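PDB 4I62: amino acid ABC transporter, periplasmic amino acid-binding protein, putative from Streptococcus pneumoniae, which binds L-arginine and probably delivers it to a membrane ABC transporter for uptake, as the substrate-binding component of the system. Local coordinates for residues K56-G60 with K61-V65; A74-E78 with L79-L83. One frame throughout, in Å; residues are numbered along the deposited sequence.

Contact 1 (K56-G60 with K61-V65)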
ATOM      1  N   LYS A  56      10.973  -3.758   9.960  1.00 12.64           N
ATOM      2  CA  LYS A  56      11.364  -5.035  10.523  1.00 14.45           C
ATOM      3  C   LYS A  56      12.520  -4.776  11.468  1.00 13.61           C
ATOM      4  O   LYS A  56      13.461  -4.067  11.104  1.00 12.96           O
ATOM      5  CB  LYS A  56      11.816  -5.960   9.382  1.00 15.04           C
ATOM      6  CG  LYS A  56      12.186  -7.358   9.813  1.00 17.31           C
ATOM      7  CD  LYS A  56      12.507  -8.217   8.585  1.00 19.37           C
ATOM      8  CE  LYS A  56      13.038  -9.603   8.964  1.00 21.92           C
ATOM      9  NZ  LYS A  56      12.067 -10.314   9.862  1.00 22.03           N
ATOM     10  N   VAL A  57      12.524  -5.366  12.659  1.00 15.88           N
ATOM     11  CA  VAL A  57      13.681  -5.228  13.532  0.78 15.13           C
ATOM     12  C   VAL A  57      14.772  -6.175  13.041  1.00 16.38           C
ATOM     13  O   VAL A  57      14.570  -7.401  12.920  1.00 18.58           O
ATOM     14  CB  VAL A  57      13.332  -5.508  14.994  0.78 18.43           C
ATOM     15  CG1 VAL A  57      14.491  -5.083  15.891  0.78 18.78           C
ATOM     16  CG2 VAL A  57      12.042  -4.788  15.362  0.78 20.40           C
ATOM     17  N   VAL A  58      15.928  -5.599  12.748  1.00 15.76           N
ATOM     18  CA  VAL A  58      17.062  -6.343  12.242  1.00 16.31           C
ATOM     19  C   VAL A  58      18.239  -5.939  13.121  1.00 19.35           C
ATOM     20  O   VAL A  58      18.591  -4.763  13.166  1.00 17.51           O
ATOM     21  CB  VAL A  58      17.327  -5.983  10.756  1.00 16.46           C
ATOM     22  CG1 VAL A  58      18.520  -6.747  10.258  1.00 19.30           C
ATOM     23  CG2 VAL A  58      16.119  -6.338   9.908  1.00 19.56           C
ATOM     24  N   ASP A  59      18.821  -6.893  13.841  1.00 19.18           N
ATOM     25  CA  ASP A  59      19.991  -6.587  14.661  1.00 20.71           C
ATOM     26  C   ASP A  59      19.705  -5.420  15.619  1.00 20.99           C
ATOM     27  O   ASP A  59      20.561  -4.557  15.851  1.00 21.58           O
ATOM     28  CB  ASP A  59      21.183  -6.280  13.739  1.00 20.60           C
ATOM     29  CG  ASP A  59      22.518  -6.415  14.418  1.00 22.46           C
ATOM     30  OD1 ASP A  59      22.636  -7.208  15.375  1.00 23.93           O
ATOM     31  OD2 ASP A  59      23.468  -5.736  13.951  1.00 26.80           O
ATOM     32  N   GLY A  60      18.497  -5.400  16.177  1.00 20.68           N
ATOM     33  CA  GLY A  60      18.182  -4.439  17.219  1.00 21.25           C
ATOM     34  C   GLY A  60      17.695  -3.080  16.740  1.00 19.98           C
ATOM     35  O   GLY A  60      17.408  -2.198  17.570  1.00 20.65           O
ATOM     36  N   LYS A  61      17.580  -2.893  15.424  1.00 18.47           N
ATOM     37  CA  LYS A  61      17.099  -1.623  14.889  1.00 17.35           C
ATOM     38  C   LYS A  61      16.042  -1.832  13.810  1.00 15.95           C
ATOM     39  O   LYS A  61      16.140  -2.766  12.989  1.00 16.10           O
ATOM     40  CB  LYS A  61      18.271  -0.823  14.319  1.00 20.30           C
ATOM     41  CG  LYS A  61      19.349  -0.449  15.350  1.00 26.30           C
ATOM     42  CD  LYS A  61      18.760   0.353  16.550  1.00 31.28           C
ATOM     43  CE  LYS A  61      19.828   0.872  17.526  1.00 33.14           C
ATOM     44  NZ  LYS A  61      20.680  -0.220  18.070  1.00 36.61           N
ATOM     45  N   ASN A  62      15.039  -0.967  13.790  1.00 16.46           N
ATOM     46  CA  ASN A  62      14.053  -1.015  12.720  1.00 14.87           C
ATOM     47  C   ASN A  62      14.654  -0.656  11.372  1.00 14.83           C
ATOM     48  O   ASN A  62      15.421   0.307  11.263  1.00 17.33           O
ATOM     49  CB  ASN A  62      12.905  -0.057  13.010  1.00 16.13           C
ATOM     50  CG  ASN A  62      12.036  -0.532  14.142  1.00 15.18           C
ATOM     51  OD1 ASN A  62      11.627  -1.688  14.167  1.00 20.58           O
ATOM     52  ND2 ASN A  62      11.731   0.358  15.086  1.00 14.91           N
ATOM     53  N   GLN A  63      14.315  -1.455  10.363  1.00 12.49           N
ATOM     54  CA  GLN A  63      14.755  -1.246   8.986  0.52 13.06           C
ATOM     55  C   GLN A  63      13.537  -1.296   8.079  1.00 11.01           C
ATOM     56  O   GLN A  63      12.651  -2.125   8.296  1.00 12.59           O
ATOM     57  CB  GLN A  63      15.689  -2.387   8.580  0.52 14.10           C
ATOM     58  CG  GLN A  63      17.046  -2.342   9.267  0.52 18.94           C
ATOM     59  CD  GLN A  63      18.045  -1.524   8.486  0.52 25.71           C
ATOM     60  OE1 GLN A  63      17.931  -0.302   8.404  0.52 28.26           O
ATOM     61  NE2 GLN A  63      19.043  -2.188   7.924  0.52 29.79           N
ATOM     62  N   ILE A  64      13.479  -0.432   7.069  1.00 10.41           N
ATOM     63  CA  ILE A  64      12.393  -0.462   6.092  1.00 10.01           C
ATOM     64  C   ILE A  64      12.703  -1.499   5.038  1.00  9.08           C
ATOM     65  O   ILE A  64      13.751  -1.425   4.365  1.00 11.37           O
ATOM     66  CB  ILE A  64      12.198   0.906   5.447  1.00 10.60           C
ATOM     67  CG1 ILE A  64      11.776   1.937   6.485  1.00 12.98           C
ATOM     68  CG2 ILE A  64      11.128   0.842   4.349  1.00 11.84           C
ATOM     69  CD1 ILE A  64      11.781   3.374   5.981  1.00 17.17           C
ATOM     70  N   VAL A  65      11.789  -2.456   4.874  1.00  9.32           N
ATOM     71  CA  VAL A  65      11.965  -3.571   3.961  1.00  9.86           C
ATOM     72  C   VAL A  65      10.636  -3.855   3.266  1.00  8.03           C
ATOM     73  O   VAL A  65       9.598  -3.328   3.661  1.00  9.22           O
ATOM     74  CB  VAL A  65      12.426  -4.846   4.721  1.00 11.09           C
ATOM     75  CG1 VAL A  65      13.765  -4.629   5.406  1.00 13.46           C
ATOM     76  CG2 VAL A  65      11.394  -5.273   5.723  1.00 13.69           C
TER
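Val57 and Asn62 sit across from each other as a non-hydrogen-bonded antiparallel pair, their side chains on the same face of a two-stranded ribbon and crossing obliquely. The meeting is lopsided: the end of Asn62 comes nearer the partner strand, OD1 lying 3.3 Å from Val57 CG2 in one of two Val57 conformers. Asn62 CG (chi1 -71°) and Val57 CG2, the branch meeting OD1, each lie beside their own backbone N.

The opposite face carries Lys56, Val58, Lys61 and Gln63. In one of two Gln63 conformers the chain runs at about a right angle to Val58, with CG 3.9 Å from Val58 CB, so the aliphatic part of the glutamine does the touching. Further from the turn, Val65 lays its CG2 methyl 3.7 Å from Lys56 CB; beyond that carbon the lysine extends away from the hairpin, and its NZ is hydrogen-bonded to Ala265 O.

Four backbone bonds fix this register. Val58 N reaches Lys61 O at 2.9 Å and nearly straight (175°), whereas the return bond from Lys61 N to Val58 O is 3.1 Å, with the donor well above the carbonyl plane. Asp59 and Gly60 fill the corner with positive phi; at Gly60 (86°) a CB would run into Asp59 O, which calls for glycine. A tight two-residue type I' turn closing an antiparallel ribbon is the classic beta hairpin, here exposed at the surface of the protein.

Contact 2 (A74-E78 with L79-L83)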
ATOM      1  N   ALA A  74      15.636  -2.312  -7.746  1.00  9.37           N
ATOM      2  CA  ALA A  74      15.796  -2.730  -9.131  1.00 10.27           C
ATOM      3  C   ALA A  74      15.718  -1.537 -10.081  1.00  9.06           C
ATOM      4  O   ALA A  74      16.468  -1.454 -11.056  1.00 10.67           O
ATOM      5  CB  ALA A  74      14.778  -3.831  -9.500  1.00 10.96           C
ATOM      6  N   ILE A  75      14.792  -0.605  -9.820  1.00  8.53           N
ATOM      7  CA  ILE A  75      14.690   0.588 -10.647  1.00  8.94           C
ATOM      8  C   ILE A  75      15.950   1.445 -10.525  1.00  9.18           C
ATOM      9  O   ILE A  75      16.463   1.935 -11.512  1.00 10.36           O
ATOM     10  CB  ILE A  75      13.397   1.385 -10.291  1.00  9.04           C
ATOM     11  CG1 ILE A  75      12.160   0.547 -10.577  1.00  8.42           C
ATOM     12  CG2 ILE A  75      13.391   2.730 -11.009  1.00 10.34           C
ATOM     13  CD1 ILE A  75      10.891   1.113  -9.947  1.00  9.10           C
ATOM     14  N   ALA A  76      16.434   1.642  -9.303  1.00  9.61           N
ATOM     15  CA  ALA A  76      17.634   2.449  -9.100  1.00 10.82           C
ATOM     16  C   ALA A  76      18.823   1.811  -9.824  1.00 11.31           C
ATOM     17  O   ALA A  76      19.598   2.515 -10.455  1.00 12.04           O
ATOM     18  CB  ALA A  76      17.924   2.614  -7.615  1.00 10.70           C
ATOM     19  N   THR A  77      18.956   0.483  -9.762  1.00 12.55           N
ATOM     20  CA  THR A  77      20.034  -0.239 -10.457  1.00 13.86           C
ATOM     21  C   THR A  77      19.910  -0.016 -11.974  1.00 13.77           C
ATOM     22  O   THR A  77      20.915   0.251 -12.665  1.00 15.04           O
ATOM     23  CB  THR A  77      19.957  -1.762 -10.153  1.00 16.47           C
ATOM     24  OG1 THR A  77      20.241  -1.978  -8.763  1.00 19.00           O
ATOM     25  CG2 THR A  77      20.957  -2.540 -11.001  1.00 18.86           C
ATOM     26  N   GLU A  78      18.691  -0.110 -12.511  1.00 13.56           N
ATOM     27  CA  GLU A  78      18.432   0.146 -13.937  1.00 14.07           C
ATOM     28  C   GLU A  78      18.888   1.542 -14.359  1.00 13.42           C
ATOM     29  O   GLU A  78      19.472   1.700 -15.437  1.00 16.30           O
ATOM     30  CB  GLU A  78      16.941  -0.060 -14.268  1.00 14.88           C
ATOM     31  CG  GLU A  78      16.548   0.310 -15.701  1.00 17.23           C
ATOM     32  CD  GLU A  78      17.245  -0.543 -16.736  1.00 26.10           C
ATOM     33  OE1 GLU A  78      17.488  -1.743 -16.459  1.00 30.40           O
ATOM     34  OE2 GLU A  78      17.549  -0.019 -17.837  1.00 26.89           O
ATOM     35  N   LEU A  79      18.655   2.534 -13.502  1.00 12.78           N
ATOM     36  CA  LEU A  79      19.024   3.912 -13.770  1.00 13.30           C
ATOM     37  C   LEU A  79      20.493   4.219 -13.457  1.00 13.94           C
ATOM     38  O   LEU A  79      20.982   5.296 -13.786  1.00 16.08           O
ATOM     39  CB  LEU A  79      18.151   4.832 -12.929  1.00 13.18           C
ATOM     40  CG  LEU A  79      16.654   4.844 -13.274  1.00 13.00           C
ATOM     41  CD1 LEU A  79      15.835   5.605 -12.229  1.00 14.87           C
ATOM     42  CD2 LEU A  79      16.444   5.468 -14.633  1.00 16.69           C
ATOM     43  N   GLY A  80      21.203   3.294 -12.812  1.00 13.59           N
ATOM     44  CA  GLY A  80      22.596   3.508 -12.428  1.00 15.50           C
ATOM     45  C   GLY A  80      22.796   4.516 -11.300  1.00 15.05           C
ATOM     46  O   GLY A  80      23.843   5.178 -11.238  1.00 15.86           O
ATOM     47  N   VAL A  81      21.828   4.618 -10.391  1.00 13.30           N
ATOM     48  CA  VAL A  81      21.861   5.602  -9.305  1.00 12.29           C
ATOM     49  C   VAL A  81      21.651   4.932  -7.968  1.00 12.56           C
ATOM     50  O   VAL A  81      21.193   3.797  -7.878  1.00 12.98           O
ATOM     51  CB  VAL A  81      20.823   6.747  -9.506  1.00 13.27           C
ATOM     52  CG1 VAL A  81      21.064   7.477 -10.815  1.00 15.08           C
ATOM     53  CG2 VAL A  81      19.357   6.202  -9.464  1.00 13.28           C
ATOM     54  N   GLU A  82      21.967   5.677  -6.912  1.00 12.64           N
ATOM     55  CA  GLU A  82      21.684   5.227  -5.557  1.00 12.96           C
ATOM     56  C   GLU A  82      20.186   5.325  -5.238  1.00 12.60           C
ATOM     57  O   GLU A  82      19.497   6.176  -5.770  1.00 15.42           O
ATOM     58  CB  GLU A  82      22.454   6.068  -4.541  1.00 13.87           C
ATOM     59  CG  GLU A  82      23.950   6.171  -4.809  1.00 16.14           C
ATOM     60  CD  GLU A  82      24.689   4.886  -4.511  1.00 16.08           C
ATOM     61  OE1 GLU A  82      24.056   3.954  -3.997  1.00 16.85           O
ATOM     62  OE2 GLU A  82      25.900   4.809  -4.777  1.00 16.94           O
ATOM     63  N   LEU A  83      19.703   4.449  -4.381  1.00 11.73           N
ATOM     64  CA  LEU A  83      18.333   4.557  -3.868  1.00 11.17           C
ATOM     65  C   LEU A  83      18.293   5.311  -2.535  1.00 10.85           C
ATOM     66  O   LEU A  83      19.057   5.013  -1.631  1.00 12.47           O
ATOM     67  CB  LEU A  83      17.761   3.166  -3.657  1.00 11.00           C
ATOM     68  CG  LEU A  83      16.364   3.099  -3.020  1.00 11.21           C
ATOM     69  CD1 LEU A  83      15.339   3.803  -3.899  1.00 11.40           C
ATOM     70  CD2 LEU A  83      15.969   1.679  -2.773  1.00 11.87           C
TER
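A Schellman motif ends helix 67-79, and the chain leaves it for strand 82-87. Two bonds make it: Val81 N to Ala76 O at 3.1 Å and almost straight (172°), and, inside that loop, Gly80 N hydrogen-bonded to Thr77 O, also at 3.1 Å, with the donor high above the carbonyl plane. Gly80 reverses the chain with a phi of 71°, a value that favours glycine. One residue earlier the regular helical pattern still holds, Leu79 N being hydrogen-bonded to Ile75 O.

Ile75 and Leu79 lie side by side and point the same way, Ile75 CG2 being 4.0 Å from Leu79 CD1. A chi1 of -66° places Leu79 CG beside its own backbone N, where it also rests 3.4 Å from Ile75 O. Both side chains touch Leu41 of the neighbouring strand 40-45, so this edge of the helix packs on the parallel sheet to which the chain is returning, in the alpha/beta manner of type II periplasmic binding proteins.

The CB bond of Ala76 points away from the outgoing chain overall, yet its methyl meets it, 3.5 Å from Val81 O and 4.0 Å from Leu83 CB. The CG2 methyl of Val81 stands 3.8 Å from Ala76 O, beside the carbonyl that Val81 N grips. Helix 236-251 also borders these side chains: Leu79 touches Ala241, Ile75 touches Thr245, and Glu78 OE1 makes a long, weak ion pair with Lys244 NZ.

Following the chain from the N terminus, strand 40-45 comes first, and contact 1 then closes the small hairpin in which strand 54-58 turns back into strand 61-65. Helix 67-79 starts almost at once, and contact 2 closes the turn at its far end, where the chain passes into strand 82-87, a parallel neighbour of 40-45. The two loops are in series, neither nested nor crossed; their centres lie 22 Å apart, and their nearest atoms about 8 Å. The strand that contact 2 leads into, 82-87, meets the hairpin at Leu85 and Pro87, through Ile64. Val65's side chain lies about 12 Å from the bound arginine.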